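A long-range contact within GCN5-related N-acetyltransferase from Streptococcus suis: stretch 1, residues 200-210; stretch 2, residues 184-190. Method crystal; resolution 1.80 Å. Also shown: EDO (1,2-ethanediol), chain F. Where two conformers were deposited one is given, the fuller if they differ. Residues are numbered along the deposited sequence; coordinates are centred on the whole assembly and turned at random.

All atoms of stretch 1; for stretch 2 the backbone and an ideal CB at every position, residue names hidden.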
ATOM      1  N   LEU A 200      13.687 -27.550 -16.946  1.00 30.42           N
ATOM      2  CA  LEU A 200      12.469 -27.513 -16.184  1.00 27.89           C
ATOM      3  C   LEU A 200      12.237 -26.138 -15.534  1.00 26.94           C
ATOM      4  O   LEU A 200      11.111 -25.629 -15.524  1.00 26.16           O
ATOM      5  CB  LEU A 200      12.467 -28.629 -15.139  1.00 29.02           C
ATOM      6  CG  LEU A 200      12.558 -30.077 -15.664  1.00 32.41           C
ATOM      7  CD1 LEU A 200      12.389 -31.069 -14.542  1.00 26.61           C
ATOM      8  CD2 LEU A 200      11.551 -30.385 -16.763  1.00 29.18           C
ATOM      9  N   ALA A 201      13.290 -25.557 -14.970  1.00 29.03           N
ATOM     10  CA  ALA A 201      13.206 -24.236 -14.324  1.00 31.08           C
ATOM     11  C   ALA A 201      12.610 -23.162 -15.252  1.00 31.57           C
ATOM     12  O   ALA A 201      11.732 -22.393 -14.869  1.00 31.23           O
ATOM     13  CB  ALA A 201      14.607 -23.805 -13.844  1.00 32.07           C
ATOM     14  N   LYS A 202      13.090 -23.180 -16.486  1.00 33.20           N
ATOM     15  CA  LYS A 202      12.716 -22.281 -17.567  1.00 34.07           C
ATOM     16  C   LYS A 202      11.233 -22.438 -17.929  1.00 33.08           C
ATOM     17  O   LYS A 202      10.532 -21.461 -18.142  1.00 31.96           O
ATOM     18  CB  LYS A 202      13.637 -22.634 -18.735  1.00 33.96           C
ATOM     19  CG  LYS A 202      13.632 -21.775 -19.949  1.00 42.21           C
ATOM     20  CD  LYS A 202      14.656 -22.330 -20.991  1.00 46.07           C
ATOM     21  CE  LYS A 202      14.217 -23.679 -21.622  1.00 54.41           C
ATOM     22  NZ  LYS A 202      15.304 -24.448 -22.334  1.00 58.01           N
ATOM     23  N   ALA A 203      10.753 -23.677 -17.966  1.00 32.55           N
ATOM     24  CA  ALA A 203       9.361 -23.939 -18.257  1.00 29.41           C
ATOM     25  C   ALA A 203       8.434 -23.446 -17.144  1.00 27.82           C
ATOM     26  O   ALA A 203       7.404 -22.834 -17.431  1.00 28.51           O
ATOM     27  CB  ALA A 203       9.140 -25.449 -18.516  1.00 30.11           C
ATOM     28  N   CYS A 204       8.754 -23.734 -15.882  0.60 26.31           N
ATOM     29  CA  CYS A 204       7.881 -23.276 -14.797  0.60 25.95           C
ATOM     30  C   CYS A 204       8.014 -21.769 -14.556  0.60 24.16           C
ATOM     31  O   CYS A 204       7.069 -21.156 -14.087  0.60 23.81           O
ATOM     32  CB  CYS A 204       8.091 -24.090 -13.495  0.60 25.54           C
ATOM     33  SG  CYS A 204       9.777 -24.277 -12.929  0.60 26.83           S
ATOM     34  N   ALA A 205       9.190 -21.195 -14.834  1.00 25.15           N
ATOM     35  CA  ALA A 205       9.393 -19.761 -14.724  1.00 24.52           C
ATOM     36  C   ALA A 205       8.558 -19.096 -15.797  1.00 27.78           C
ATOM     37  O   ALA A 205       7.827 -18.153 -15.518  1.00 27.85           O
ATOM     38  CB  ALA A 205      10.833 -19.409 -14.895  1.00 24.77           C
ATOM     39  N   ALA A 206       8.610 -19.643 -17.008  1.00 27.64           N
ATOM     40  CA  ALA A 206       7.822 -19.065 -18.100  1.00 28.68           C
ATOM     41  C   ALA A 206       6.348 -19.064 -17.741  1.00 25.21           C
ATOM     42  O   ALA A 206       5.677 -18.050 -17.892  1.00 27.99           O
ATOM     43  CB  ALA A 206       8.083 -19.801 -19.439  1.00 29.73           C
ATOM     44  N   GLN A 207       5.850 -20.190 -17.246  1.00 26.24           N
ATOM     45  CA  GLN A 207       4.435 -20.315 -16.860  1.00 26.97           C
ATOM     46  C   GLN A 207       4.044 -19.337 -15.777  1.00 27.75           C
ATOM     47  O   GLN A 207       2.990 -18.716 -15.838  1.00 27.22           O
ATOM     48  CB  GLN A 207       4.171 -21.728 -16.361  1.00 28.41           C
ATOM     49  CG  GLN A 207       2.732 -22.075 -15.900  1.00 31.34           C
ATOM     50  CD  GLN A 207       1.792 -22.285 -17.059  1.00 38.56           C
ATOM     51  OE1 GLN A 207       1.448 -21.339 -17.765  1.00 49.52           O
ATOM     52  NE2 GLN A 207       1.352 -23.517 -17.249  1.00 39.83           N
ATOM     53  N   LEU A 208       4.880 -19.238 -14.746  1.00 27.65           N
ATOM     54  CA  LEU A 208       4.609 -18.310 -13.648  1.00 28.55           C
ATOM     55  C   LEU A 208       4.518 -16.862 -14.150  1.00 26.00           C
ATOM     56  O   LEU A 208       3.587 -16.143 -13.781  1.00 28.93           O
ATOM     57  CB  LEU A 208       5.691 -18.426 -12.568  1.00 26.39           C
ATOM     58  CG  LEU A 208       5.544 -17.499 -11.356  1.00 31.19           C
ATOM     59  CD1 LEU A 208       4.183 -17.666 -10.711  1.00 30.48           C
ATOM     60  CD2 LEU A 208       6.668 -17.720 -10.353  1.00 22.83           C
ATOM     61  N   ILE A 209       5.485 -16.455 -14.975  1.00 26.65           N
ATOM     62  CA  ILE A 209       5.530 -15.102 -15.558  1.00 25.80           C
ATOM     63  C   ILE A 209       4.213 -14.875 -16.281  1.00 25.47           C
ATOM     64  O   ILE A 209       3.521 -13.907 -16.028  1.00 23.75           O
ATOM     65  CB  ILE A 209       6.736 -14.928 -16.514  1.00 26.71           C
ATOM     66  CG1 ILE A 209       8.044 -14.914 -15.705  1.00 21.81           C
ATOM     67  CG2 ILE A 209       6.603 -13.621 -17.384  1.00 22.54           C
ATOM     68  CD1 ILE A 209       9.343 -15.027 -16.501  1.00 19.77           C
ATOM     69  N   LEU A 210       3.838 -15.808 -17.157  1.00 30.91           N
ATOM     70  CA  LEU A 210       2.567 -15.714 -17.895  1.00 29.58           C
ATOM     71  C   LEU A 210       1.349 -15.611 -16.970  1.00 29.60           C
ATOM     72  O   LEU A 210       0.430 -14.824 -17.226  1.00 30.41           O
ATOM     73  CB  LEU A 210       2.413 -16.904 -18.845  1.00 28.58           C
ATOM     74  CG  LEU A 210       3.277 -16.884 -20.096  1.00 31.41           C
ATOM     75  CD1 LEU A 210       3.231 -18.245 -20.789  1.00 33.51           C
ATOM     76  CD2 LEU A 210       2.828 -15.771 -21.063  1.00 31.86           C
ATOM     77  N   UNK A 184       2.951  -7.094  -7.448  1.00 23.13           N
ATOM     78  CA  UNK A 184       3.702  -8.184  -8.039  1.00 23.86           C
ATOM     79  C   UNK A 184       4.229  -9.165  -7.045  1.00 24.09           C
ATOM     80  O   UNK A 184       3.773  -9.182  -5.907  1.00 23.59           O
ATOM     81  CB  UNK A 184       4.870  -7.629  -8.857  1.00 23.86           C
ATOM     82  N   UNK A 185       5.169  -9.990  -7.509  1.00 24.07           N
ATOM     83  CA  UNK A 185       5.841 -11.002  -6.684  1.00 24.10           C
ATOM     84  C   UNK A 185       7.357 -11.028  -6.985  1.00 24.15           C
ATOM     85  O   UNK A 185       7.825 -10.487  -7.991  1.00 23.53           O
ATOM     86  CB  UNK A 185       5.226 -12.381  -6.931  1.00 24.10           C
ATOM     87  N   UNK A 186       8.096 -11.650  -6.076  1.00 24.22           N
ATOM     88  CA  UNK A 186       9.527 -11.857  -6.217  1.00 24.43           C
ATOM     89  C   UNK A 186       9.681 -13.341  -6.454  1.00 23.95           C
ATOM     90  O   UNK A 186       9.254 -14.158  -5.626  1.00 24.70           O
ATOM     91  CB  UNK A 186      10.318 -11.376  -4.999  1.00 24.43           C
ATOM     92  N   UNK A 187      10.265 -13.708  -7.599  1.00 21.51           N
ATOM     93  CA  UNK A 187      10.316 -15.087  -7.992  1.00 19.34           C
ATOM     94  C   UNK A 187      11.420 -15.906  -7.348  1.00 23.80           C
ATOM     95  O   UNK A 187      12.525 -15.432  -7.100  1.00 22.18           O
ATOM     96  CB  UNK A 187      10.461 -15.160  -9.513  1.00 19.34           C
ATOM     97  N   UNK A 188      11.048 -17.141  -7.041  1.00 25.93           N
ATOM     98  CA  UNK A 188      11.926 -18.164  -6.523  1.00 27.34           C
ATOM     99  C   UNK A 188      11.756 -19.300  -7.501  1.00 25.82           C
ATOM    100  O   UNK A 188      10.626 -19.709  -7.736  1.00 24.07           O
ATOM    101  CB  UNK A 188      11.605 -18.562  -5.081  1.00 27.34           C
ATOM    102  N   UNK A 189      12.864 -19.801  -8.036  1.00 25.96           N
ATOM    103  CA  UNK A 189      12.854 -20.958  -8.899  1.00 27.73           C
ATOM    104  C   UNK A 189      13.791 -21.998  -8.290  1.00 28.93           C
ATOM    105  O   UNK A 189      14.916 -21.666  -7.853  1.00 25.36           O
ATOM    106  CB  UNK A 189      13.267 -20.593 -10.326  1.00 27.73           C
ATOM    107  N   UNK A 190      13.348 -23.258  -8.270  1.00 28.20           N
ATOM    108  CA  UNK A 190      14.146 -24.359  -7.733  1.00 29.78           C
ATOM    109  C   UNK A 190      13.920 -25.649  -8.537  1.00 30.39           C
ATOM    110  O   UNK A 190      12.791 -25.911  -8.976  1.00 28.48           O
ATOM    111  CB  UNK A 190      13.805 -24.588  -6.259  1.00 29.78           C
TER
HETATM  112  C1  EDO F 252      14.195 -14.860  -3.570  1.00 42.39           C
HETATM  113  O1  EDO F 252      14.863 -15.904  -4.288  1.00 53.44           O
HETATM  114  C2  EDO F 252      14.797 -13.500  -3.888  1.00 33.78           C
HETATM  115  O2  EDO F 252      15.464 -13.530  -5.157  1.00 29.51           O

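The helix 200-210 packs across the strand 184-190 at 152° between their N-to-C directions, nearly antiparallel, with axes 8.5 Å apart at closest approach. What it offers the strand is apolar: the methyls of Ala201 and Ala205 at one end, the larger Leu208 and Ile209 at the other. The strand's alternation then sets the rule, with 185, 187 and 189 pointing toward the helix.

Position 184 lies out of reach of the helix, so the contact makes no demand on it. Its backbone is almost fully extended, with phi/psi of 178/-165, a region that glycine enters far more easily than residues with a CB. The deposited residue is Gly184.

At 185 CA-to-CB points toward the helix, yet no helix atom lies within 5.5 Å of the ideal CB. A short side chain would stop shy of Leu208; a long apolar one such as isoleucine, leucine or methionine could span the gap. Ile185 does so, its chi1 p and chi2 t carrying CD1 to 4.0 Å from Leu208 CD2.

Position 186 is out of reach of the helix, which leaves its choice open, polar or apolar. It is Glu186, whose carboxylate is hydrogen-bonded elsewhere in the structure.

Position 187 faces the helix again, with the ideal CB 4.7 Å from Leu208 CD2 and the side chain of Ile209 beyond. Valine, leucine or isoleucine would suit, a longer chain reaching further toward Ile209. Ile187 meets both neighbours: CG1 lies 4.0 Å from Leu208 CD2, and CD1 lies 4.1 Å from Ile209 CG1.

At 188 CA-to-CB points away, so a polar or charged residue costs the contact nothing. Glu188 sits here, its OE1 2.8 Å from O1 of an ethanediol, probably from the crystallisation liquor.

Position 189 is where the CA atoms of the two stretches come nearest, the CA of 189 lying 6.3 Å from Ala201 CA. The ideal CB points toward the helix, 4.9 Å from Ala201 CB and 5.3 Å from Ala205 CB. Two small methyls at that spacing favour a compact apolar side chain; valine or isoleucine fits the extended backbone, and threonine is possible though its hydroxyl would gain nothing from these methyls. Val189 spreads its branches between them, CG1 3.6 Å from Ala201 CB and CG2 4.3 Å from Ala205 CB.

Position 190 points away once more and tolerates polarity. It is Asp190, whose OD2 comes within 2.5 Å of Glu188 OE2, close enough that an acid group probably holds a proton there.

Stretch 2 184-190: GIEIEVD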
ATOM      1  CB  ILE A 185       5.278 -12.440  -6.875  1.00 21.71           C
ATOM      2  CG1 ILE A 185       5.493 -12.914  -8.332  1.00 23.97           C
ATOM      3  CG2 ILE A 185       3.815 -12.510  -6.453  1.00 18.58           C
ATOM      4  CD1 ILE A 185       5.287 -14.410  -8.576  1.00 30.10           C
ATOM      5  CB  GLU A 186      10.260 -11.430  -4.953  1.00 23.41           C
ATOM      6  CG  GLU A 186      11.752 -11.423  -5.100  1.00 26.31           C
ATOM      7  CD  GLU A 186      12.246 -10.276  -5.950  1.00 26.02           C
ATOM      8  OE1 GLU A 186      12.390  -9.139  -5.437  1.00 20.81           O
ATOM      9  OE2 GLU A 186      12.519 -10.529  -7.124  1.00 24.42           O
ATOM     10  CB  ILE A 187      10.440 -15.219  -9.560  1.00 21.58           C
ATOM     11  CG1 ILE A 187       9.197 -14.681 -10.196  1.00 20.61           C
ATOM     12  CG2 ILE A 187      10.724 -16.696  -9.971  1.00 18.73           C
ATOM     13  CD1 ILE A 187       9.182 -14.833 -11.748  1.00 15.95           C
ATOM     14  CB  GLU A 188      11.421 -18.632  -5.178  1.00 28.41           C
ATOM     15  CG  GLU A 188      12.068 -19.894  -4.616  1.00 36.57           C
ATOM     16  CD  GLU A 188      13.497 -19.708  -4.123  1.00 33.38           C
ATOM     17  OE1 GLU A 188      13.991 -18.576  -3.998  1.00 34.01           O
ATOM     18  OE2 GLU A 188      14.121 -20.740  -3.835  1.00 38.49           O
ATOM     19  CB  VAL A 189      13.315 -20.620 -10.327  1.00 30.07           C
ATOM     20  CG1 VAL A 189      13.247 -21.849 -11.179  1.00 31.51           C
ATOM     21  CG2 VAL A 189      12.449 -19.514 -10.922  1.00 25.49           C
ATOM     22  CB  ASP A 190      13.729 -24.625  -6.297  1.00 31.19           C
ATOM     23  CG  ASP A 190      14.151 -23.523  -5.323  1.00 40.21           C
ATOM     24  OD1 ASP A 190      15.372 -23.339  -5.155  1.00 50.65           O
ATOM     25  OD2 ASP A 190      13.271 -22.905  -4.666  1.00 34.50           O
TER
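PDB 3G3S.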